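Local structure of Bd0816 (Bdellovibrio bacteriovorus HD100, 5CER) at residues Thr39-Ile44 / Ile274-Thr279; Ala268-Met273 / Ala344-Thr349. The protein is probably a serine-type D-Ala-D-Ala carboxypeptidase of the peptidase S13 family, removing the terminal D-alanine from peptidoglycan stem peptides. The protein carries 2 engineered substitutions. All blocks are in the same frame, centred on the assembly; numbering follows the deposited sequence.

Contact 1: Thr39-Ile44 / Ile274-Thr279; sequences TTLWAI and IKTLYT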
# COMPACT_ATOMS: atom_id res chain seq x y z
N THR A 39 9.08 8.84 7.25
CA THR A 39 9.39 7.80 8.23
C THR A 39 10.52 6.89 7.74
O THR A 39 11.48 6.58 8.51
CB THR A 39 8.12 7.02 8.57
OG1 THR A 39 7.14 7.94 9.10
CG2 THR A 39 8.42 5.97 9.61
N THR A 40 10.46 6.55 6.46
CA THR A 40 11.49 5.80 5.78
C THR A 40 12.86 6.46 5.83
O THR A 40 13.88 5.80 6.12
CB THR A 40 11.07 5.51 4.30
OG1 THR A 40 9.96 4.61 4.28
CG2 THR A 40 12.18 4.88 3.50
N LEU A 41 12.92 7.76 5.55
CA LEU A 41 14.21 8.48 5.63
C LEU A 41 14.77 8.45 7.05
O LEU A 41 15.96 8.25 7.26
CB LEU A 41 14.07 9.93 5.16
CG LEU A 41 15.26 10.88 5.38
CD1 LEU A 41 16.51 10.40 4.68
CD2 LEU A 41 14.86 12.27 4.90
N TRP A 42 13.90 8.72 8.01
CA TRP A 42 14.30 8.81 9.40
C TRP A 42 14.88 7.44 9.86
O TRP A 42 15.95 7.38 10.45
CB TRP A 42 13.11 9.23 10.29
CG TRP A 42 13.44 9.45 11.73
CD1 TRP A 42 14.64 9.74 12.26
CD2 TRP A 42 12.51 9.40 12.83
NE1 TRP A 42 14.55 9.87 13.61
CE2 TRP A 42 13.25 9.67 14.00
CE3 TRP A 42 11.14 9.15 12.94
CZ2 TRP A 42 12.66 9.71 15.26
CZ3 TRP A 42 10.56 9.18 14.20
CH2 TRP A 42 11.32 9.48 15.34
N ALA A 43 14.16 6.36 9.56
CA ALA A 43 14.65 5.02 9.91
C ALA A 43 16.03 4.75 9.30
O ALA A 43 16.93 4.28 9.99
CB ALA A 43 13.63 3.93 9.49
N ILE A 44 16.18 5.05 8.03
CA ILE A 44 17.46 4.84 7.35
C ILE A 44 18.56 5.68 7.95
O ILE A 44 19.66 5.17 8.22
CB ILE A 44 17.36 5.07 5.83
CG1 ILE A 44 16.58 3.92 5.22
CG2 ILE A 44 18.74 5.18 5.21
CD1 ILE A 44 16.14 4.16 3.81
N ILE A 274 9.61 17.30 -1.20
CA ILE A 274 10.71 17.34 -2.18
C ILE A 274 12.08 17.20 -1.46
O ILE A 274 12.93 16.44 -1.93
CB ILE A 274 10.71 18.62 -3.02
CG1 ILE A 274 9.43 18.72 -3.85
CG2 ILE A 274 11.91 18.66 -3.96
CD1 ILE A 274 9.14 17.52 -4.74
N LYS A 275 12.28 17.92 -0.36
CA LYS A 275 13.53 17.77 0.42
C LYS A 275 13.75 16.34 0.86
O LYS A 275 14.80 15.78 0.63
CB LYS A 275 13.53 18.62 1.68
CG LYS A 275 13.90 20.05 1.44
CD LYS A 275 13.96 20.80 2.76
CE LYS A 275 13.73 22.29 2.60
NZ LYS A 275 13.67 22.92 3.95
N THR A 276 12.70 15.76 1.44
CA THR A 276 12.72 14.38 1.90
C THR A 276 13.18 13.44 0.81
O THR A 276 14.06 12.62 1.02
CB THR A 276 11.31 13.94 2.39
OG1 THR A 276 10.91 14.81 3.45
CG2 THR A 276 11.32 12.52 2.88
N LEU A 277 12.54 13.57 -0.35
CA LEU A 277 12.84 12.73 -1.47
C LEU A 277 14.27 12.90 -1.93
O LEU A 277 14.93 11.88 -2.20
CB LEU A 277 11.84 12.97 -2.63
CG LEU A 277 10.39 12.44 -2.41
CD1 LEU A 277 9.39 13.11 -3.39
CD2 LEU A 277 10.34 10.92 -2.51
N TYR A 278 14.75 14.14 -2.07
CA TYR A 278 16.13 14.37 -2.48
C TYR A 278 17.11 13.76 -1.47
O TYR A 278 18.07 13.06 -1.84
CB TYR A 278 16.40 15.86 -2.68
CG TYR A 278 17.85 16.25 -2.89
CD1 TYR A 278 18.65 16.57 -1.80
CD2 TYR A 278 18.38 16.36 -4.17
CE1 TYR A 278 19.96 16.93 -1.95
CE2 TYR A 278 19.68 16.75 -4.36
CZ TYR A 278 20.49 17.02 -3.24
OH TYR A 278 21.83 17.37 -3.38
N THR A 279 16.87 14.01 -0.20
CA THR A 279 17.78 13.53 0.86
C THR A 279 17.76 12.00 0.99
O THR A 279 18.80 11.39 1.21
CB THR A 279 17.38 14.19 2.21
OG1 THR A 279 17.12 15.58 1.97
CG2 THR A 279 18.41 14.03 3.31
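L41 of helix 35-47 packs against T276 and T279 of helix 270-286, a small helix-helix contact in the penicillin-binding fold of the beta-lactamase clan. Backbones come closest at L41 and T276, whose CA atoms are 7.1 Å apart, and the area buried is modest because a single leucine reaches across, its CG anti to the backbone N (chi1 171°). Along the second helix, I274 and Y278 serve the side toward strand 3-11, I274 meeting C8 and M10 and Y278 meeting M10, with Y278 OH hydrogen-bonded to the carbonyl of A14. K275 NZ bonds to the carbonyl of L240. T276 is the first residue to touch: L41 CD2 lies 4.0 Å from T276 O and 4.1 Å from T276 CG2. OG1 of T276 stands beside the backbone N (chi1 -59°), which sets CG2 anti to that N and offers the methyl to the leucine, while OG1 bonds to the carbonyl of T272, one turn back. L277 packs on V37 of helix 35-47. T279, one turn after T276, closes the contact, its CB 4.2 Å from the same L41 CD2. Threonine suits both places, since its hydroxyl can be paid for within its own helix: K275 O takes T279 OG1 at 2.7 Å, the donor standing 47° above the carbonyl plane, and accepts T279 N as well.

Contact 2: Ala268-Met273 / Ala344-Thr349; sequences ATCETM and AILLHT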
# COMPACT_ATOMS: atom_id res chain seq x y z
N ALA A 268 2.65 18.38 6.20
CA ALA A 268 3.87 19.07 5.86
C ALA A 268 3.65 19.89 4.59
O ALA A 268 2.66 19.70 3.89
CB ALA A 268 5.03 18.10 5.70
N THR A 269 4.59 20.77 4.29
CA THR A 269 4.57 21.52 3.04
C THR A 269 5.11 20.69 1.90
O THR A 269 5.84 19.72 2.10
CB THR A 269 5.46 22.74 3.10
OG1 THR A 269 6.83 22.33 3.10
CG2 THR A 269 5.13 23.57 4.33
N CYS A 270 4.71 21.06 0.71
CA CYS A 270 5.05 20.31 -0.47
C CYS A 270 6.57 20.36 -0.68
O CYS A 270 7.17 19.41 -1.15
CB CYS A 270 4.27 20.85 -1.67
SG CYS A 270 4.08 19.69 -3.03
N GLU A 271 7.16 21.51 -0.38
CA GLU A 271 8.61 21.70 -0.35
C GLU A 271 9.29 20.65 0.52
O GLU A 271 10.33 20.10 0.16
CB GLU A 271 8.95 23.12 0.16
CG GLU A 271 10.40 23.34 0.53
CD GLU A 271 10.74 24.78 0.79
OE1 GLU A 271 9.87 25.50 1.32
OE2 GLU A 271 11.86 25.24 0.40
N THR A 272 8.73 20.43 1.69
CA THR A 272 9.30 19.48 2.65
C THR A 272 9.36 18.04 2.06
O THR A 272 10.32 17.31 2.31
CB THR A 272 8.50 19.47 3.98
OG1 THR A 272 8.49 20.78 4.56
CG2 THR A 272 9.12 18.51 4.98
N MET A 273 8.36 17.68 1.28
CA MET A 273 8.31 16.36 0.62
C MET A 273 9.35 16.22 -0.46
O MET A 273 9.96 15.17 -0.58
CB MET A 273 6.93 16.07 0.01
CG MET A 273 5.84 15.91 1.04
SD MET A 273 6.09 14.55 2.22
CE MET A 273 6.65 13.19 1.16
N ALA A 344 5.81 15.89 -5.76
CA ALA A 344 4.79 15.62 -4.74
C ALA A 344 3.47 16.26 -5.19
O ALA A 344 3.47 17.42 -5.63
CB ALA A 344 5.24 16.13 -3.40
N ILE A 345 2.38 15.52 -5.06
CA ILE A 345 1.05 15.99 -5.46
C ILE A 345 0.10 15.76 -4.32
O ILE A 345 -0.03 14.61 -3.80
CB ILE A 345 0.54 15.20 -6.67
CG1 ILE A 345 1.44 15.46 -7.89
CG2 ILE A 345 -0.87 15.64 -7.02
CD1 ILE A 345 1.28 14.42 -8.98
N LEU A 346 -0.52 16.82 -3.86
CA LEU A 346 -1.40 16.76 -2.73
C LEU A 346 -2.79 17.26 -3.17
O LEU A 346 -2.94 18.41 -3.54
CB LEU A 346 -0.81 17.62 -1.59
CG LEU A 346 0.67 17.18 -1.19
CD1 LEU A 346 1.43 18.09 -0.27
CD2 LEU A 346 0.50 15.91 -0.39
N LEU A 347 -3.80 16.40 -3.05
CA LEU A 347 -5.18 16.76 -3.33
C LEU A 347 -6.07 16.68 -2.07
O LEU A 347 -5.84 15.87 -1.15
CB LEU A 347 -5.80 15.81 -4.38
CG LEU A 347 -5.40 15.56 -5.84
CD1 LEU A 347 -6.52 15.38 -6.85
CD2 LEU A 347 -4.59 16.76 -6.16
N HIS A 348 -7.09 17.54 -2.01
CA HIS A 348 -8.13 17.48 -0.99
C HIS A 348 -9.24 16.60 -1.52
O HIS A 348 -9.51 16.60 -2.75
CB HIS A 348 -8.66 18.90 -0.69
CG HIS A 348 -9.79 18.91 0.30
ND1 HIS A 348 -9.63 19.09 1.66
CD2 HIS A 348 -11.12 18.72 0.11
CE1 HIS A 348 -10.81 19.03 2.26
NE2 HIS A 348 -11.73 18.80 1.34
N THR A 349 -9.87 15.87 -0.60
CA THR A 349 -11.09 15.12 -0.87
C THR A 349 -12.03 15.29 0.32
O THR A 349 -11.58 15.75 1.36
CB THR A 349 -10.84 13.59 -1.09
OG1 THR A 349 -10.20 12.98 0.06
CG2 THR A 349 -10.01 13.35 -2.34
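The first turn of helix 270-286 lies on one face of the six-stranded antiparallel sheet of the penicillin-binding fold, where C270 and M273 meet A344 and L346 of strand 339-348. The methyl of A344 points to the helix and is touched by two residues at equal distance: C270 SG and M273 CB each lie 3.8 Å from A344 CB. So small a residue lets the helix come close, with the CA atoms of C270 and A344 6.3 Å apart. C270 carries its sulfur anti to the backbone N (chi1 -157°), which brings SG over the strand, 3.5 Å from A344 O and 4.1 Å from L346 CD1. Cysteine fits because it is compact yet ends in a large, polarisable atom. M273 uses its CB here, and its chain, bent at chi2 and chi3, also packs on A331. Just before the helix, T269 occupies the N-cap, and its OG1 shares a 2.7 Å hydrogen bond with T272 OG1, pairing two buried hydroxyls at the helix start. Strand alternation sets the layers: A344 and L346 face helix 270-286, whereas I345 and L347 turn to helix 356-375 on the other face. Strand 339-348 itself runs between 3-11 and 327-336, with A344 backbone-bonded to C8 and I345 to L330, while C270 also rests on S6 and C8 of strand 3-11.

Overall arrangement
From the N terminus the chain passes strand 3-11 and enters helix 35-47, where contact 1 has its first half. A long excursion follows, holding most of the mixed sheet and the helices 203-213, 216-225 and 228-239, before residues 274-279 close a loop of 229 residues. The first half of contact 2, 268-273, comes just before them, and its partner 344-349 closes a shorter loop of 70 residues that includes strands 317-324 and 327-336. The two loops therefore cross. Helix 270-286 serves both, joining helix 35-47 to the antiparallel sheet; the contact centres are 15 Å apart, and I274 CD1 packs 3.8 Å from A344 N.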